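Anastral spindle 2, SAS 4 (Drosophila melanogaster, PDB 4BY2) binds, through the C-terminal TCP domain of Sas-4, a proline-rich motif of Ana2 in centriole assembly, and probably also associates with tubulin. Local coordinates at residues Asp189-Leu194 and Lys199-Lys204. Numbering follows the deposited sequence.
Sequences DKILNL and KEIHTK
Asn193 and Lys199 reach each other because the amide carbon CG of Asn193 stands anti to the backbone carbonyl carbon (chi1 -61°), while the Lys199 chain runs extended as far as CE and bends only at its last torsion (chi4 78°). Side by side, they meet where Lys199 NZ donates to Asn193 OD1 over 2.8 Å, lying in the plane of the amide carbonyl and on a lone pair. An alanine at Asn193 has no OD1 to offer, and the Lys199 ammonium, without that acceptor, would probably be left freer to swing. Farther along the same face, Ile191 CG2 rests 4.0 Å from Lys199 CE, and its CD1 packs against Ile201 CG2 at 3.8 Å. On the other face, Leu192 lies alongside Glu200, with CD2 3.7 Å from the carboxylate OE1, and Leu194 CD2 comes to OE2. That carboxylate is steadied from its own strand: His202 NE2 donates to Glu200 OE1 (3.1 Å) from the anti side, 22° out of the carboxylate plane. Beneath the side chains, two hydrogen-bonded pairs, Lys190 with His202 and Leu192 with Glu200, zip the backbones together; Glu200 N reaches Leu192 O at 2.8 Å. This antiparallel hairpin lies in the Sas-4 part of the fusion and ends the modelled run of strands; Ile191 also bonds through its backbone to Val183 of the preceding strand, and Lys190 NZ turns to Gln184. Polar and charged groups thus share both faces with aliphatic ones, and with none of the touching residues buried, backbone hydrogen bonds probably carry much of the hold between these two strands.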
# COMPACT_ATOMS: atom_id res chain seq x y z
N ASP A 189 -7.69 -5.21 28.92
CA ASP A 189 -6.84 -6.38 29.21
C ASP A 189 -5.77 -6.61 28.14
O ASP A 189 -5.88 -6.08 27.03
CB ASP A 189 -7.71 -7.63 29.42
CG ASP A 189 -8.75 -7.53 30.54
OD1 ASP A 189 -8.51 -6.78 31.51
OD2 ASP A 189 -9.79 -8.22 30.44
N LYS A 190 -4.70 -7.35 28.49
CA LYS A 190 -3.58 -7.65 27.60
C LYS A 190 -3.17 -9.13 27.70
O LYS A 190 -3.16 -9.69 28.79
CB LYS A 190 -2.36 -6.76 27.90
CG LYS A 190 -2.55 -5.26 27.64
CD LYS A 190 -1.40 -4.46 28.25
CE LYS A 190 -1.75 -3.01 28.48
NZ LYS A 190 -1.31 -2.14 27.36
N ILE A 191 -2.81 -9.74 26.55
CA ILE A 191 -2.34 -11.12 26.45
C ILE A 191 -0.96 -11.08 25.80
O ILE A 191 -0.85 -10.77 24.61
CB ILE A 191 -3.34 -12.07 25.70
CG1 ILE A 191 -4.79 -12.01 26.28
CG2 ILE A 191 -2.81 -13.51 25.63
CD1 ILE A 191 -5.03 -12.43 27.78
N LEU A 192 0.09 -11.36 26.57
CA LEU A 192 1.46 -11.34 26.07
C LEU A 192 2.05 -12.75 25.91
O LEU A 192 2.31 -13.43 26.90
CB LEU A 192 2.34 -10.44 26.97
CG LEU A 192 3.78 -10.16 26.52
CD1 LEU A 192 3.82 -9.18 25.37
CD2 LEU A 192 4.60 -9.61 27.66
N ASN A 193 2.22 -13.18 24.65
CA ASN A 193 2.78 -14.49 24.30
C ASN A 193 4.27 -14.35 24.00
O ASN A 193 4.66 -13.94 22.90
CB ASN A 193 2.01 -15.11 23.12
CG ASN A 193 0.55 -15.35 23.39
OD1 ASN A 193 0.16 -16.27 24.12
ND2 ASN A 193 -0.31 -14.54 22.78
N LEU A 194 5.11 -14.65 25.00
CA LEU A 194 6.57 -14.58 24.93
C LEU A 194 7.14 -15.66 23.98
O LEU A 194 6.49 -16.69 23.79
CB LEU A 194 7.18 -14.75 26.35
CG LEU A 194 7.21 -13.55 27.33
CD1 LEU A 194 7.94 -12.34 26.75
CD2 LEU A 194 5.83 -13.20 27.87
N LYS A 199 3.12 -17.15 28.94
CA LYS A 199 1.86 -16.49 28.59
C LYS A 199 1.43 -15.55 29.73
O LYS A 199 1.06 -16.02 30.81
CB LYS A 199 0.77 -17.52 28.25
CG LYS A 199 -0.38 -16.95 27.43
CD LYS A 199 -1.51 -17.95 27.26
CE LYS A 199 -2.60 -17.45 26.35
NZ LYS A 199 -2.22 -17.56 24.91
N GLU A 200 1.51 -14.23 29.49
CA GLU A 200 1.15 -13.19 30.45
C GLU A 200 -0.29 -12.71 30.24
O GLU A 200 -0.62 -12.18 29.18
CB GLU A 200 2.13 -12.01 30.37
CG GLU A 200 3.20 -12.03 31.43
CD GLU A 200 4.35 -11.07 31.20
OE1 GLU A 200 4.13 -9.84 31.36
OE2 GLU A 200 5.46 -11.54 30.88
N ILE A 201 -1.14 -12.91 31.26
CA ILE A 201 -2.54 -12.48 31.24
C ILE A 201 -2.68 -11.27 32.17
O ILE A 201 -2.66 -11.42 33.39
CB ILE A 201 -3.54 -13.64 31.54
CG1 ILE A 201 -3.37 -14.81 30.54
CG2 ILE A 201 -4.99 -13.16 31.55
CD1 ILE A 201 -2.65 -16.04 31.12
N HIS A 202 -2.79 -10.08 31.57
CA HIS A 202 -2.92 -8.80 32.29
C HIS A 202 -4.41 -8.46 32.40
O HIS A 202 -5.10 -8.39 31.39
CB HIS A 202 -2.16 -7.68 31.55
CG HIS A 202 -0.68 -7.90 31.43
ND1 HIS A 202 0.22 -6.99 31.95
CD2 HIS A 202 0.00 -8.89 30.81
CE1 HIS A 202 1.42 -7.46 31.65
NE2 HIS A 202 1.34 -8.61 30.97
N THR A 203 -4.89 -8.26 33.64
CA THR A 203 -6.29 -7.93 33.92
C THR A 203 -6.38 -6.59 34.68
O THR A 203 -5.36 -6.12 35.20
CB THR A 203 -6.99 -9.10 34.65
OG1 THR A 203 -6.42 -10.35 34.23
CG2 THR A 203 -8.50 -9.14 34.41
N LYS A 204 -7.58 -5.96 34.72
CA LYS A 204 -7.88 -4.68 35.39
C LYS A 204 -7.41 -4.67 36.85
O LYS A 204 -6.74 -3.73 37.28
CB LYS A 204 -9.39 -4.38 35.29
CG LYS A 204 -9.79 -3.02 35.87
CD LYS A 204 -11.31 -2.89 35.99
CE LYS A 204 -11.73 -1.72 36.85
NZ LYS A 204 -11.50 -0.42 36.18